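DUF4621 domain-containing protein (Parabacteroides distasonis, PDB 4H3W) is of unknown function but is probably secreted and is built from two beta-barrel domains. Local coordinates at residues 245-256 with 293-304. Numbering follows the deposited sequence.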
ATOM      1  N   PHE A 245       2.465   8.615  -5.317  1.00 25.80           N
ATOM      2  CA  PHE A 245       1.422   8.053  -6.113  1.00 27.87           C
ATOM      3  C   PHE A 245       1.057   9.048  -7.173  1.00 25.89           C
ATOM      4  O   PHE A 245       1.006  10.240  -6.899  1.00 25.21           O
ATOM      5  CB  PHE A 245       0.104   7.831  -5.332  1.00 28.16           C
ATOM      6  CG  PHE A 245       0.250   7.207  -3.997  1.00 27.63           C
ATOM      7  CD1 PHE A 245       0.542   5.870  -3.877  1.00 30.22           C
ATOM      8  CD2 PHE A 245       0.018   7.957  -2.851  1.00 31.07           C
ATOM      9  CE1 PHE A 245       0.632   5.271  -2.597  1.00 29.27           C
ATOM     10  CE2 PHE A 245       0.124   7.389  -1.592  1.00 33.55           C
ATOM     11  CZ  PHE A 245       0.433   6.052  -1.460  1.00 29.52           C
ATOM     12  N   ASP A 246       0.751   8.574  -8.372  1.00 27.22           N
ATOM     13  CA  ASP A 246      -0.005   9.369  -9.327  1.00 25.01           C
ATOM     14  C   ASP A 246      -1.497   9.278  -8.959  1.00 26.78           C
ATOM     15  O   ASP A 246      -1.911   8.326  -8.319  1.00 25.03           O
ATOM     16  CB  ASP A 246       0.208   8.875 -10.742  1.00 27.64           C
ATOM     17  CG  ASP A 246       1.585   9.181 -11.272  1.00 32.61           C
ATOM     18  OD1 ASP A 246       2.241  10.175 -10.861  1.00 31.34           O
ATOM     19  OD2 ASP A 246       2.019   8.388 -12.113  1.00 33.78           O
HETATM   20  N   MSE A 247      -2.299  10.278  -9.307  1.00 26.56           N
HETATM   21  CA  MSE A 247      -3.715  10.275  -8.921  1.00 25.10           C
HETATM   22  C   MSE A 247      -4.564  10.553 -10.129  1.00 29.72           C
HETATM   23  O   MSE A 247      -4.232  11.401 -10.963  1.00 30.19           O
HETATM   24  CB  MSE A 247      -3.999  11.337  -7.864  1.00 27.86           C
HETATM   25  CG  MSE A 247      -3.058  11.173  -6.677  1.00 30.69           C
HETATM   26 SE   MSE A 247      -3.493  12.571  -5.353  0.75 32.32          SE
HETATM   27  CE  MSE A 247      -2.499  11.814  -3.797  1.00 45.18           C
ATOM     28  N   SER A 248      -5.648   9.804 -10.250  1.00 24.03           N
ATOM     29  CA  SER A 248      -6.737  10.111 -11.142  1.00 24.34           C
ATOM     30  C   SER A 248      -7.891  10.488 -10.227  1.00 23.37           C
ATOM     31  O   SER A 248      -8.388   9.645  -9.438  1.00 22.55           O
ATOM     32  CB  SER A 248      -7.092   8.921 -12.031  1.00 25.41           C
ATOM     33  OG  SER A 248      -8.170   9.264 -12.869  1.00 26.48           O
ATOM     34  N   ILE A 249      -8.306  11.750 -10.304  1.00 20.42           N
ATOM     35  CA  ILE A 249      -9.257  12.271  -9.353  1.00 23.76           C
ATOM     36  C   ILE A 249     -10.646  12.266  -9.969  1.00 23.81           C
ATOM     37  O   ILE A 249     -10.915  12.921 -10.980  1.00 24.60           O
ATOM     38  CB  ILE A 249      -8.885  13.681  -8.882  1.00 22.25           C
ATOM     39  CG1 ILE A 249      -7.519  13.664  -8.211  1.00 28.25           C
ATOM     40  CG2 ILE A 249      -9.959  14.235  -7.948  1.00 22.27           C
ATOM     41  CD1 ILE A 249      -6.909  15.031  -8.059  1.00 33.64           C
ATOM     42  N   GLU A 250     -11.538  11.573  -9.277  1.00 24.29           N
ATOM     43  CA  GLU A 250     -12.946  11.510  -9.626  1.00 29.12           C
ATOM     44  C   GLU A 250     -13.731  12.257  -8.557  1.00 29.19           C
ATOM     45  O   GLU A 250     -13.671  11.901  -7.388  1.00 29.10           O
ATOM     46  CB  GLU A 250     -13.374  10.051  -9.718  1.00 29.01           C
ATOM     47  CG  GLU A 250     -14.835   9.780 -10.064  1.00 39.35           C
ATOM     48  CD  GLU A 250     -15.278   8.322  -9.751  1.00 43.13           C
ATOM     49  OE1 GLU A 250     -14.629   7.628  -8.912  1.00 35.42           O
ATOM     50  OE2 GLU A 250     -16.281   7.868 -10.355  1.00 37.93           O
HETATM   51  N   MSE A 251     -14.497  13.257  -8.972  1.00 27.06           N
HETATM   52  CA  MSE A 251     -15.224  14.112  -8.044  1.00 26.65           C
HETATM   53  C   MSE A 251     -16.660  13.669  -7.894  1.00 24.72           C
HETATM   54  O   MSE A 251     -17.383  13.478  -8.890  1.00 28.02           O
HETATM   55  CB  MSE A 251     -15.168  15.556  -8.574  1.00 26.52           C
HETATM   56  CG  MSE A 251     -16.054  16.454  -7.720  1.00 29.62           C
HETATM   57 SE   MSE A 251     -15.731  18.358  -8.098  0.75 31.57          SE
HETATM   58  CE  MSE A 251     -13.966  18.536  -7.290  1.00 35.52           C
ATOM     59  N   VAL A 252     -17.104  13.523  -6.645  1.00 26.50           N
ATOM     60  CA  VAL A 252     -18.496  13.265  -6.361  1.00 23.80           C
ATOM     61  C   VAL A 252     -19.051  14.372  -5.499  1.00 25.57           C
ATOM     62  O   VAL A 252     -18.480  14.753  -4.484  1.00 28.72           O
ATOM     63  CB  VAL A 252     -18.725  11.904  -5.666  1.00 29.01           C
ATOM     64  CG1 VAL A 252     -20.226  11.604  -5.546  1.00 28.27           C
ATOM     65  CG2 VAL A 252     -17.999  10.788  -6.420  1.00 32.80           C
ATOM     66  N   ILE A 253     -20.196  14.889  -5.924  1.00 25.74           N
ATOM     67  CA  ILE A 253     -20.877  15.922  -5.199  1.00 26.71           C
ATOM     68  C   ILE A 253     -21.924  15.233  -4.350  1.00 29.97           C
ATOM     69  O   ILE A 253     -22.718  14.494  -4.887  1.00 29.14           O
ATOM     70  CB  ILE A 253     -21.558  16.929  -6.154  1.00 26.02           C
ATOM     71  CG1 ILE A 253     -20.561  17.502  -7.177  1.00 28.01           C
ATOM     72  CG2 ILE A 253     -22.230  18.040  -5.356  1.00 27.59           C
ATOM     73  CD1 ILE A 253     -19.453  18.295  -6.563  1.00 28.78           C
HETATM   74  N   MSE A 254     -21.931  15.537  -3.047  1.00 31.26           N
HETATM   75  CA  MSE A 254     -22.813  14.911  -2.070  1.00 31.17           C
HETATM   76  C   MSE A 254     -23.782  15.908  -1.467  1.00 28.28           C
HETATM   77  O   MSE A 254     -23.437  17.062  -1.186  1.00 29.41           O
HETATM   78  CB  MSE A 254     -21.992  14.365  -0.907  1.00 31.93           C
HETATM   79  CG  MSE A 254     -20.871  13.392  -1.276  1.00 35.69           C
HETATM   80 SE   MSE A 254     -21.708  11.691  -1.747  0.75 41.65          SE
HETATM   81  CE  MSE A 254     -21.461  10.676  -0.050  1.00 46.48           C
ATOM     82  N   ASP A 255     -25.010  15.453  -1.217  1.00 29.51           N
ATOM     83  CA  ASP A 255     -26.037  16.272  -0.595  1.00 30.01           C
ATOM     84  C   ASP A 255     -25.958  16.209   0.942  1.00 33.42           C
ATOM     85  O   ASP A 255     -25.041  15.576   1.493  1.00 31.70           O
ATOM     86  CB  ASP A 255     -27.399  15.875  -1.152  1.00 32.62           C
ATOM     87  CG  ASP A 255     -27.961  14.568  -0.558  1.00 37.45           C
ATOM     88  OD1 ASP A 255     -27.437  13.995   0.435  1.00 41.51           O
ATOM     89  OD2 ASP A 255     -28.991  14.138  -1.095  1.00 35.92           O
ATOM     90  N   GLU A 256     -26.866  16.903   1.619  1.00 34.79           N
ATOM     91  CA  GLU A 256     -26.822  17.015   3.095  1.00 35.85           C
ATOM     92  C   GLU A 256     -26.972  15.676   3.823  1.00 36.75           C
ATOM     93  O   GLU A 256     -26.596  15.568   4.983  1.00 39.18           O
ATOM     94  CB  GLU A 256     -27.885  17.979   3.610  1.00 41.18           C
ATOM     95  CG  GLU A 256     -29.321  17.592   3.306  1.00 45.83           C
ATOM     96  CD  GLU A 256     -30.329  18.660   3.736  1.00 46.95           C
ATOM     97  OE1 GLU A 256     -30.029  19.462   4.645  1.00 49.68           O
ATOM     98  OE2 GLU A 256     -31.428  18.685   3.167  1.00 48.83           O
ATOM     99  N   ARG A 293     -23.733  19.953  -1.151  1.00 29.57           N
ATOM    100  CA  ARG A 293     -23.176  20.434   0.122  1.00 28.84           C
ATOM    101  C   ARG A 293     -21.701  20.087   0.349  1.00 28.32           C
ATOM    102  O   ARG A 293     -20.951  20.930   0.812  1.00 31.29           O
ATOM    103  CB  ARG A 293     -23.994  19.883   1.304  1.00 34.92           C
ATOM    104  CG  ARG A 293     -25.475  20.257   1.282  1.00 33.86           C
ATOM    105  CD  ARG A 293     -25.691  21.721   1.602  1.00 35.33           C
ATOM    106  NE  ARG A 293     -27.111  22.016   1.672  1.00 35.53           N
ATOM    107  CZ  ARG A 293     -27.907  22.225   0.627  1.00 33.00           C
ATOM    108  NH1 ARG A 293     -27.450  22.197  -0.611  1.00 29.91           N
ATOM    109  NH2 ARG A 293     -29.173  22.481   0.833  1.00 36.28           N
ATOM    110  N   HIS A 294     -21.307  18.847   0.046  1.00 27.91           N
ATOM    111  CA  HIS A 294     -19.983  18.353   0.274  1.00 29.14           C
ATOM    112  C   HIS A 294     -19.402  17.858  -1.046  1.00 28.17           C
ATOM    113  O   HIS A 294     -20.130  17.557  -1.987  1.00 29.16           O
ATOM    114  CB  HIS A 294     -19.994  17.181   1.282  1.00 30.29           C
ATOM    115  CG  HIS A 294     -20.928  17.399   2.426  1.00 32.83           C
ATOM    116  ND1 HIS A 294     -20.767  18.439   3.308  1.00 33.58           N
ATOM    117  CD2 HIS A 294     -22.038  16.730   2.830  1.00 33.65           C
ATOM    118  CE1 HIS A 294     -21.737  18.414   4.203  1.00 35.24           C
ATOM    119  NE2 HIS A 294     -22.519  17.385   3.937  1.00 34.59           N
ATOM    120  N   ILE A 295     -18.088  17.710  -1.037  1.00 27.46           N
ATOM    121  CA  ILE A 295     -17.375  17.080  -2.129  1.00 28.49           C
ATOM    122  C   ILE A 295     -16.621  15.861  -1.605  1.00 31.60           C
ATOM    123  O   ILE A 295     -15.919  15.949  -0.599  1.00 28.06           O
ATOM    124  CB  ILE A 295     -16.430  18.087  -2.795  1.00 28.23           C
ATOM    125  CG1 ILE A 295     -17.245  19.192  -3.498  1.00 30.23           C
ATOM    126  CG2 ILE A 295     -15.526  17.431  -3.827  1.00 33.53           C
ATOM    127  CD1 ILE A 295     -16.409  20.369  -3.896  1.00 29.90           C
ATOM    128  N   ASP A 296     -16.785  14.737  -2.298  1.00 30.07           N
ATOM    129  CA  ASP A 296     -15.863  13.609  -2.166  1.00 28.31           C
ATOM    130  C   ASP A 296     -14.932  13.545  -3.383  1.00 24.70           C
ATOM    131  O   ASP A 296     -15.408  13.498  -4.520  1.00 29.16           O
ATOM    132  CB  ASP A 296     -16.613  12.291  -2.048  1.00 30.12           C
ATOM    133  CG  ASP A 296     -17.075  12.001  -0.628  1.00 37.10           C
ATOM    134  OD1 ASP A 296     -16.453  12.479   0.336  1.00 32.61           O
ATOM    135  OD2 ASP A 296     -18.032  11.252  -0.491  1.00 39.84           O
ATOM    136  N   LEU A 297     -13.626  13.573  -3.128  1.00 26.28           N
ATOM    137  CA  LEU A 297     -12.587  13.339  -4.144  1.00 24.77           C
ATOM    138  C   LEU A 297     -12.168  11.893  -4.035  1.00 26.15           C
ATOM    139  O   LEU A 297     -11.604  11.481  -3.010  1.00 28.61           O
ATOM    140  CB  LEU A 297     -11.405  14.248  -3.923  1.00 23.39           C
ATOM    141  CG  LEU A 297     -11.648  15.759  -3.952  1.00 26.70           C
ATOM    142  CD1 LEU A 297     -10.383  16.550  -3.700  1.00 29.93           C
ATOM    143  CD2 LEU A 297     -12.261  16.125  -5.303  1.00 25.37           C
ATOM    144  N   ASN A 298     -12.562  11.085  -5.007  1.00 22.96           N
ATOM    145  CA  ASN A 298     -12.066   9.711  -5.095  1.00 24.01           C
ATOM    146  C   ASN A 298     -10.706   9.690  -5.773  1.00 25.14           C
ATOM    147  O   ASN A 298     -10.579   9.998  -6.970  1.00 26.95           O
ATOM    148  CB  ASN A 298     -13.012   8.805  -5.850  1.00 27.83           C
ATOM    149  CG  ASN A 298     -14.358   8.639  -5.168  1.00 32.95           C
ATOM    150  OD1 ASN A 298     -14.500   8.777  -3.956  1.00 30.71           O
ATOM    151  ND2 ASN A 298     -15.343   8.315  -5.952  1.00 32.86           N
ATOM    152  N   LEU A 299      -9.689   9.381  -4.999  1.00 22.11           N
ATOM    153  CA  LEU A 299      -8.324   9.437  -5.483  1.00 23.74           C
ATOM    154  C   LEU A 299      -7.895   8.044  -5.895  1.00 23.83           C
ATOM    155  O   LEU A 299      -7.619   7.194  -5.045  1.00 26.10           O
ATOM    156  CB  LEU A 299      -7.407   9.997  -4.412  1.00 24.61           C
ATOM    157  CG  LEU A 299      -7.804  11.285  -3.696  1.00 27.34           C
ATOM    158  CD1 LEU A 299      -6.780  11.623  -2.619  1.00 26.62           C
ATOM    159  CD2 LEU A 299      -7.945  12.426  -4.676  1.00 28.25           C
ATOM    160  N   HIS A 300      -7.864   7.803  -7.196  1.00 25.69           N
ATOM    161  CA  HIS A 300      -7.395   6.538  -7.767  1.00 23.26           C
ATOM    162  C   HIS A 300      -5.856   6.585  -7.860  1.00 25.69           C
ATOM    163  O   HIS A 300      -5.280   7.310  -8.697  1.00 24.16           O
ATOM    164  CB  HIS A 300      -8.125   6.289  -9.101  1.00 27.96           C
ATOM    165  CG  HIS A 300      -9.626   6.280  -8.960  1.00 38.43           C
ATOM    166  ND1 HIS A 300     -10.363   5.118  -8.823  1.00 38.16           N
ATOM    167  CD2 HIS A 300     -10.529   7.300  -8.900  1.00 35.40           C
ATOM    168  CE1 HIS A 300     -11.646   5.415  -8.720  1.00 43.87           C
ATOM    169  NE2 HIS A 300     -11.773   6.732  -8.747  1.00 43.58           N
ATOM    170  N   LEU A 301      -5.190   5.911  -6.920  1.00 21.79           N
ATOM    171  CA  LEU A 301      -3.732   5.981  -6.752  1.00 22.07           C
ATOM    172  C   LEU A 301      -3.049   4.900  -7.533  1.00 21.92           C
ATOM    173  O   LEU A 301      -3.492   3.750  -7.546  1.00 27.86           O
ATOM    174  CB  LEU A 301      -3.348   5.839  -5.266  1.00 23.08           C
ATOM    175  CG  LEU A 301      -4.129   6.660  -4.270  1.00 25.81           C
ATOM    176  CD1 LEU A 301      -3.723   6.264  -2.862  1.00 30.47           C
ATOM    177  CD2 LEU A 301      -3.906   8.136  -4.501  1.00 27.44           C
ATOM    178  N   THR A 302      -1.984   5.255  -8.215  1.00 22.43           N
ATOM    179  CA  THR A 302      -1.204   4.280  -8.964  1.00 24.69           C
ATOM    180  C   THR A 302       0.268   4.522  -8.748  1.00 27.13           C
ATOM    181  O   THR A 302       0.716   5.643  -8.492  1.00 29.17           O
ATOM    182  CB  THR A 302      -1.519   4.331 -10.476  1.00 27.60           C
ATOM    183  OG1 THR A 302      -1.379   5.677 -10.944  1.00 30.25           O
ATOM    184  CG2 THR A 302      -2.935   3.828 -10.762  1.00 31.55           C
ATOM    185  N   GLY A 303       1.024   3.441  -8.811  1.00 24.52           N
ATOM    186  CA  GLY A 303       2.443   3.493  -8.626  1.00 28.13           C
ATOM    187  C   GLY A 303       3.207   4.154  -9.729  1.00 25.84           C
ATOM    188  O   GLY A 303       2.759   4.185 -10.883  1.00 30.27           O
ATOM    189  N   ARG A 304       4.373   4.670  -9.377  1.00 24.22           N
ATOM    190  CA  ARG A 304       5.317   5.255 -10.343  1.00 30.56           C
ATOM    191  C   ARG A 304       6.514   4.337 -10.483  1.00 30.99           C
ATOM    192  O   ARG A 304       6.532   3.305  -9.824  1.00 32.40           O
ATOM    193  CB  ARG A 304       5.784   6.611  -9.868  1.00 28.12           C
ATOM    194  CG  ARG A 304       4.639   7.587  -9.558  1.00 30.25           C
ATOM    195  CD  ARG A 304       5.178   8.827  -8.865  1.00 30.07           C
ATOM    196  NE  ARG A 304       4.171   9.886  -8.737  1.00 32.70           N
ATOM    197  CZ  ARG A 304       4.296  10.948  -7.943  1.00 30.94           C
ATOM    198  NH1 ARG A 304       5.363  11.104  -7.183  1.00 30.10           N
ATOM    199  NH2 ARG A 304       3.332  11.865  -7.904  1.00 32.44           N
TER
HETATM  200  O   HOH W   1       1.090   5.824 -12.325  1.00 35.90           O
HETATM  201  O   HOH W   2     -24.405  17.345   6.033  1.00 40.28           O
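Arg293 and His294 both give their backbone N-H to Met254 O, a classic beta bulge opposite Met254. A water joins His294 NE2 to Glu256 O, while His294 ND1 is hydrogen-bonded to Asp217 N. Ile295 CG2 and Leu297 CD2 both touch the methyl of selenomethionine Met251, whose chain bends at its third torsion (-71°); CE lies 3.6 Å from Leu297 CD2. On the face shared by Asn298 and His300, Asp296 OD2 meets Met254 CE, and Asp296 OD1 forms a salt bridge with Arg214. Asn298 ND2 donates to Glu250 OE1 at 3.1 Å. Leu299 CD2 lies against Ile249 CG1. His300 NE2 donates to Glu250 OE1 at 3.0 Å, from the opposite face of the carboxylate to Asn298 ND2, with OE1 in the imidazole plane. Two donors thus grip one oxygen. Leu301 puts CD2 on Met247 CG and CD1 over the face of the Phe245 ring, 4.1 Å from its centroid, a CH-pi contact. A water bridges Thr302 OG1, Gly303 O and Asp246 OD2. Arg304 is extended from CG to NE, which brings NE 2.9 Å from Asp246 OD1 in a salt bridge, above the carboxylate plane. Arg304 NH1 makes a second, to Glu308. An alanine here would be likely to leave Asp246 and Glu308 without their charged mate. Ile249, Met251, Leu297 and Leu299 pack on Phe279 and Phe318; the other face is mostly polar. This is an antiparallel pair, in unbroken register from Met254-His294 to Asp246-Thr302, central in a four-stranded sheet of a beta-barrel domain.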